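Local coordinates for choline kinase (Cryptosporidium parvum, PDB 3MES), which probably phosphorylates choline, and perhaps ethanolamine, at the expense of ATP, in a magnesium-dependent reaction, at residues 353-358 against 418-423; 319-324 against 406-411. All blocks are in the same frame, centred on the assembly; numbering follows the deposited sequence.

Both contacts tie parts of the helical region to the C-terminal end of the chain, away from the antiparallel sheet. Interaction 1 joins helix 351-362 to the tail 418-423. Interaction 2 joins the loop 319-324 to the end of helix 391-411, which precedes that tail. Their segments alternate along the sequence. The two centres lie 18 Å apart and their nearest atoms about 6 Å apart, so they do not touch. Interaction 2 lies closer to the metal site, but outside it: the side chain of Tyr321, not itself a magnesium ligand, is about 6 Å from that of the ligand Tyr307 and about 13 Å from a bound magnesium ion. Interaction 1 lies away from the annotated sites.

Interaction 1. Residues 353-358 against 418-423; sequences VHIMTK and NSWLFN
Residues 353-358, part of helix 351-362, face an irregular tail, with Ile355 and Leu421 as the nearest backbone positions, 7.8 Å apart between their CA atoms. The tail leaves a short 3-10 segment at Ser419 and makes a type I beta turn from Trp420 to Asn423, closed by the bond from Asn423 N to Trp420 O (2.8 Å). No hydrogen bond joins the two segments. The Trp420 indole carries the contact. Its six-membered ring reaches the helix, and the aliphatic chain of Lys358 runs across one face. CE of Lys358 sits 3.6 Å from the centroid of the Trp420 six-membered ring and 12° off its normal, a CH-pi contact. The amino group goes further toward the rim. NZ of Lys358 is 4.3 Å from the same Trp420 centroid and 29° off the normal, an off-centre cation-pi interaction. A bend at chi3 of Lys358 (-66°) keeps CE and NZ along the ring. The fit near CG of Lys358 is doubtful in the model. The opposite face of the indole lies against CB of its own neighbour Leu421. At the edge, near the ring plane, the backbone O of Ile355 is 3.6 Å from CH2 of Trp420. The Ile355 side chain adds apolar packing, with CG2 4.1 Å from CZ3 of Trp420. The same CG2 reaches CD1 of Leu421 at 4.5 Å. The pyrrole N-H points elsewhere: NE1 of Trp420 bonds to the backbone O of Ile414, which fixes the indole to its own tail. Val353 and Thr357 pack on helix 327-342. This is plain structural packing: a lysine-tryptophan cation-pi and CH-pi pair packs the C-terminal tail against helix 351-362 in the helical part of the choline kinase fold.

Interaction 2. Residues 319-324 against 406-411; sequences FKYEDY and KKELID
The Tyr321 ring meets Glu408 at its hydroxyl edge, with OE1 of Glu408 near the ring plane. Ring and carboxylate planes are turned 73° apart. The two side chains approach from opposite directions. The model has the phenol OH of Tyr321 as hydrogen-bond donor to OE1 of Glu408 at a very short 2.4 Å. That OH also sits too close to the carboxylate carbon, so the detailed geometry is doubtful. OE2 of Glu408 takes no hydrogen bond from this hydroxyl. It lies beside the ring instead, 3.4 Å from CE2 of Tyr321. Glu408 spans the gap because its chain is extended beyond CG (chi2 -161°). Tyr321 sends its ring toward the helix with CG anti to the backbone N (chi1 -172°). The backbones stay well apart, 11.9 Å between the CA atoms of Tyr321 and Glu408. The tyrosine ring also meets His401 and touches Gln404 and Lys405 on helix 391-411. Nearby, Tyr324 makes a cation-pi contact with Lys405. The contact is thus a single tyrosine-to-glutamate hydrogen bond at the surface, joining a 3-10 turn before helix 327-342 to the C-terminal end of helix 391-411 in the helical part of the kinase fold.

Interaction 1. Residues 353-358 against 418-423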
loop_
_atom_site.group_PDB
_atom_site.type_symbol
_atom_site.label_atom_id
_atom_site.label_comp_id
_atom_site.label_asym_id
_atom_site.label_seq_id
_atom_site.Cartn_x
_atom_site.Cartn_y
_atom_site.Cartn_z
ATOM N N VAL B 353 -8.788 18.317 6.529
ATOM C CA VAL B 353 -7.804 17.531 7.267
ATOM C C VAL B 353 -7.491 18.180 8.614
ATOM O O VAL B 353 -7.521 17.523 9.654
ATOM C CB VAL B 353 -6.507 17.347 6.462
ATOM C CG1 VAL B 353 -5.422 16.742 7.337
ATOM C CG2 VAL B 353 -6.763 16.476 5.242
ATOM N N HIS B 354 -7.196 19.476 8.585
ATOM C CA HIS B 354 -6.929 20.234 9.800
ATOM C C HIS B 354 -8.023 20.013 10.840
ATOM O O HIS B 354 -7.736 19.777 12.009
ATOM C CB HIS B 354 -6.804 21.723 9.472
ATOM C CG HIS B 354 -6.528 22.587 10.664
ATOM N ND1 HIS B 354 -7.533 23.154 11.421
ATOM C CD2 HIS B 354 -5.361 22.996 11.218
ATOM C CE1 HIS B 354 -6.998 23.869 12.395
ATOM N NE2 HIS B 354 -5.680 23.790 12.295
ATOM N N ILE B 355 -9.276 20.091 10.410
ATOM C CA ILE B 355 -10.407 19.902 11.312
ATOM C C ILE B 355 -10.502 18.468 11.829
ATOM O O ILE B 355 -10.642 18.240 13.032
ATOM C CB ILE B 355 -11.736 20.278 10.638
ATOM C CG1 ILE B 355 -11.834 21.792 10.458
ATOM C CG2 ILE B 355 -12.910 19.774 11.460
ATOM C CD1 ILE B 355 -13.147 22.248 9.863
ATOM N N MET B 356 -10.429 17.504 10.916
ATOM C CA MET B 356 -10.591 16.103 11.283
ATOM C C MET B 356 -9.466 15.622 12.190
ATOM O O MET B 356 -9.686 14.820 13.096
ATOM C CB MET B 356 -10.683 15.215 10.039
ATOM C CG MET B 356 -10.809 13.736 10.360
ATOM S SD MET B 356 -11.180 12.718 8.922
ATOM C CE MET B 356 -11.281 11.095 9.675
ATOM N N THR B 357 -8.260 16.117 11.944
ATOM C CA THR B 357 -7.113 15.719 12.748
ATOM C C THR B 357 -7.319 16.059 14.222
ATOM O O THR B 357 -7.043 15.243 15.099
ATOM C CB THR B 357 -5.818 16.374 12.249
ATOM O OG1 THR B 357 -5.610 16.028 10.874
ATOM C CG2 THR B 357 -4.633 15.893 13.070
ATOM N N LYS B 358 -7.806 17.265 14.492
ATOM C CA LYS B 358 -8.016 17.698 15.869
ATOM C C LYS B 358 -9.255 17.038 16.471
ATOM O O LYS B 358 -9.312 16.782 17.673
ATOM C CB LYS B 358 -8.099 19.226 15.955
ATOM C CG LYS B 358 -9.285 19.831 15.228
ATOM C CD LYS B 358 -8.985 21.247 14.738
ATOM C CE LYS B 358 -8.790 22.218 15.892
ATOM N NZ LYS B 358 -8.752 23.632 15.413
ATOM N N ASN B 418 -17.421 21.966 21.642
ATOM C CA ASN B 418 -18.306 23.085 21.342
ATOM C C ASN B 418 -17.617 24.448 21.327
ATOM O O ASN B 418 -18.239 25.455 20.993
ATOM C CB ASN B 418 -19.510 23.099 22.291
ATOM C CG ASN B 418 -19.106 23.174 23.753
ATOM O OD1 ASN B 418 -17.980 23.547 24.087
ATOM N ND2 ASN B 418 -20.033 22.821 24.635
ATOM N N SER B 419 -16.335 24.481 21.677
ATOM C CA SER B 419 -15.601 25.743 21.721
ATOM C C SER B 419 -14.864 26.053 20.417
ATOM O O SER B 419 -14.264 27.118 20.283
ATOM C CB SER B 419 -14.622 25.768 22.899
ATOM O OG SER B 419 -13.565 24.842 22.715
ATOM N N TRP B 420 -14.908 25.128 19.461
ATOM C CA TRP B 420 -14.232 25.341 18.182
ATOM C C TRP B 420 -14.928 24.666 16.999
ATOM O O TRP B 420 -15.075 25.265 15.933
ATOM C CB TRP B 420 -12.762 24.899 18.261
ATOM C CG TRP B 420 -12.564 23.411 18.357
ATOM C CD1 TRP B 420 -12.483 22.665 19.498
ATOM C CD2 TRP B 420 -12.413 22.491 17.268
ATOM N NE1 TRP B 420 -12.295 21.340 19.187
ATOM C CE2 TRP B 420 -12.249 21.207 17.825
ATOM C CE3 TRP B 420 -12.402 22.629 15.877
ATOM C CZ2 TRP B 420 -12.077 20.066 17.039
ATOM C CZ3 TRP B 420 -12.232 21.496 15.098
ATOM C CH2 TRP B 420 -12.074 20.232 15.681
ATOM N N LEU B 421 -15.359 23.424 17.195
ATOM C CA LEU B 421 -15.933 22.626 16.113
ATOM C C LEU B 421 -16.989 23.372 15.298
ATOM O O LEU B 421 -17.059 23.223 14.078
ATOM C CB LEU B 421 -16.521 21.324 16.663
ATOM C CG LEU B 421 -17.113 20.356 15.636
ATOM C CD1 LEU B 421 -16.065 19.937 14.613
ATOM C CD2 LEU B 421 -17.712 19.139 16.326
ATOM N N PHE B 422 -17.810 24.170 15.970
ATOM C CA PHE B 422 -18.926 24.838 15.305
ATOM C C PHE B 422 -18.596 26.270 14.878
ATOM O O PHE B 422 -19.462 26.990 14.384
ATOM C CB PHE B 422 -20.169 24.826 16.201
ATOM C CG PHE B 422 -20.485 23.476 16.779
ATOM C CD1 PHE B 422 -20.890 22.434 15.962
ATOM C CD2 PHE B 422 -20.381 23.250 18.140
ATOM C CE1 PHE B 422 -21.179 21.189 16.490
ATOM C CE2 PHE B 422 -20.670 22.008 18.676
ATOM C CZ PHE B 422 -21.069 20.976 17.849
ATOM N N ASN B 423 -17.344 26.675 15.063
ATOM C CA ASN B 423 -16.918 28.023 14.702
ATOM C C ASN B 423 -16.148 28.026 13.385
ATOM O O ASN B 423 -16.643 28.509 12.367
ATOM C CB ASN B 423 -16.076 28.631 15.814
#

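Interaction 2. Residues 319-324 against 406-411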
loop_
_atom_site.group_PDB
_atom_site.type_symbol
_atom_site.label_atom_id
_atom_site.label_comp_id
_atom_site.label_asym_id
_atom_site.label_seq_id
_atom_site.Cartn_x
_atom_site.Cartn_y
_atom_site.Cartn_z
ATOM N N PHE B 319 5.389 0.846 27.426
ATOM C CA PHE B 319 4.636 1.999 26.959
ATOM C C PHE B 319 5.514 3.239 26.908
ATOM O O PHE B 319 6.394 3.429 27.747
ATOM C CB PHE B 319 3.417 2.247 27.853
ATOM C CG PHE B 319 3.763 2.641 29.262
ATOM C CD1 PHE B 319 3.881 3.978 29.614
ATOM C CD2 PHE B 319 3.965 1.678 30.236
ATOM C CE1 PHE B 319 4.197 4.346 30.909
ATOM C CE2 PHE B 319 4.279 2.039 31.536
ATOM C CZ PHE B 319 4.396 3.376 31.872
ATOM N N LYS B 320 5.277 4.077 25.906
ATOM C CA LYS B 320 5.963 5.358 25.807
ATOM C C LYS B 320 5.013 6.426 25.281
ATOM O O LYS B 320 4.747 6.515 24.083
ATOM C CB LYS B 320 7.220 5.243 24.942
ATOM C CG LYS B 320 8.432 4.725 25.709
ATOM C CD LYS B 320 9.554 4.286 24.778
ATOM C CE LYS B 320 9.185 3.010 24.033
ATOM N NZ LYS B 320 10.305 2.517 23.179
ATOM N N TYR B 321 4.495 7.229 26.203
ATOM C CA TYR B 321 3.510 8.249 25.881
ATOM C C TYR B 321 4.003 9.206 24.793
ATOM O O TYR B 321 3.223 9.658 23.953
ATOM C CB TYR B 321 3.143 9.019 27.150
ATOM C CG TYR B 321 1.989 9.978 26.993
ATOM C CD1 TYR B 321 0.687 9.579 27.266
ATOM C CD2 TYR B 321 2.200 11.286 26.583
ATOM C CE1 TYR B 321 -0.373 10.458 27.130
ATOM C CE2 TYR B 321 1.149 12.170 26.446
ATOM C CZ TYR B 321 -0.134 11.753 26.720
ATOM O OH TYR B 321 -1.180 12.634 26.580
ATOM N N GLU B 322 5.298 9.507 24.807
ATOM C CA GLU B 322 5.874 10.435 23.838
ATOM C C GLU B 322 5.827 9.874 22.423
ATOM O O GLU B 322 5.999 10.610 21.451
ATOM C CB GLU B 322 7.320 10.776 24.205
ATOM C CG GLU B 322 7.494 11.355 25.597
ATOM C CD GLU B 322 7.421 10.298 26.683
ATOM O OE1 GLU B 322 7.542 9.094 26.359
ATOM O OE2 GLU B 322 7.252 10.674 27.864
ATOM N N ASP B 323 5.601 8.568 22.314
ATOM C CA ASP B 323 5.612 7.897 21.019
ATOM C C ASP B 323 4.318 8.110 20.238
ATOM O O ASP B 323 4.255 7.823 19.041
ATOM C CB ASP B 323 5.912 6.402 21.177
ATOM C CG ASP B 323 7.398 6.117 21.343
ATOM O OD1 ASP B 323 8.187 7.081 21.404
ATOM O OD2 ASP B 323 7.779 4.929 21.408
ATOM N N TYR B 324 3.284 8.605 20.909
ATOM C CA TYR B 324 2.062 8.960 20.204
ATOM C C TYR B 324 2.470 9.788 18.990
ATOM O O TYR B 324 3.250 10.731 19.119
ATOM C CB TYR B 324 1.114 9.751 21.106
ATOM C CG TYR B 324 -0.245 9.976 20.489
ATOM C CD1 TYR B 324 -1.221 8.988 20.539
ATOM C CD2 TYR B 324 -0.550 11.168 19.844
ATOM C CE1 TYR B 324 -2.462 9.181 19.967
ATOM C CE2 TYR B 324 -1.791 11.371 19.269
ATOM C CZ TYR B 324 -2.743 10.374 19.333
ATOM O OH TYR B 324 -3.985 10.566 18.767
ATOM N N LYS B 406 -6.491 13.830 28.485
ATOM C CA LYS B 406 -7.580 14.778 28.680
ATOM C C LYS B 406 -7.058 16.158 29.087
ATOM O O LYS B 406 -7.573 17.180 28.634
ATOM C CB LYS B 406 -8.577 14.253 29.715
ATOM C CG LYS B 406 -9.781 15.155 29.944
ATOM C CD LYS B 406 -10.827 14.458 30.801
ATOM C CE LYS B 406 -12.092 15.292 30.936
ATOM N NZ LYS B 406 -11.917 16.439 31.872
ATOM N N LYS B 407 -6.039 16.188 29.942
ATOM C CA LYS B 407 -5.413 17.454 30.315
ATOM C C LYS B 407 -4.751 18.107 29.106
ATOM O O LYS B 407 -4.758 19.329 28.969
ATOM C CB LYS B 407 -4.377 17.259 31.427
ATOM C CG LYS B 407 -4.965 17.171 32.830
ATOM C CD LYS B 407 -3.900 17.435 33.891
ATOM C CE LYS B 407 -3.570 18.925 34.013
ATOM N NZ LYS B 407 -2.766 19.444 32.869
ATOM N N GLU B 408 -4.178 17.286 28.232
ATOM C CA GLU B 408 -3.497 17.798 27.051
ATOM C C GLU B 408 -4.492 18.377 26.049
ATOM O O GLU B 408 -4.305 19.488 25.550
ATOM C CB GLU B 408 -2.639 16.709 26.401
ATOM C CG GLU B 408 -1.580 16.135 27.332
ATOM C CD GLU B 408 -0.461 15.418 26.594
ATOM O OE1 GLU B 408 -0.740 14.756 25.568
ATOM O OE2 GLU B 408 0.701 15.520 27.048
ATOM N N LEU B 409 -5.551 17.624 25.769
ATOM C CA LEU B 409 -6.600 18.078 24.861
ATOM C C LEU B 409 -7.174 19.416 25.317
ATOM O O LEU B 409 -7.498 20.278 24.500
ATOM C CB LEU B 409 -7.718 17.037 24.763
ATOM C CG LEU B 409 -7.310 15.641 24.288
ATOM C CD1 LEU B 409 -8.540 14.778 24.046
ATOM C CD2 LEU B 409 -6.458 15.729 23.029
ATOM N N ILE B 410 -7.303 19.577 26.629
ATOM C CA ILE B 410 -7.792 20.819 27.211
ATOM C C ILE B 410 -6.795 21.950 26.994
ATOM O O ILE B 410 -7.134 22.995 26.440
ATOM C CB ILE B 410 -8.061 20.658 28.721
ATOM C CG1 ILE B 410 -9.253 19.726 28.950
ATOM C CG2 ILE B 410 -8.299 22.019 29.374
ATOM C CD1 ILE B 410 -9.444 19.322 30.397
ATOM N N ASP B 411 -5.559 21.735 27.432
ATOM C CA ASP B 411 -4.511 22.734 27.273
ATOM C C ASP B 411 -4.283 23.084 25.805
ATOM O O ASP B 411 -3.811 24.174 25.483
ATOM C CB ASP B 411 -3.210 22.254 27.923
ATOM C CG ASP B 411 -1.976 22.774 27.209
ATOM O OD1 ASP B 411 -1.340 23.718 27.728
ATOM O OD2 ASP B 411 -1.642 22.243 26.128
#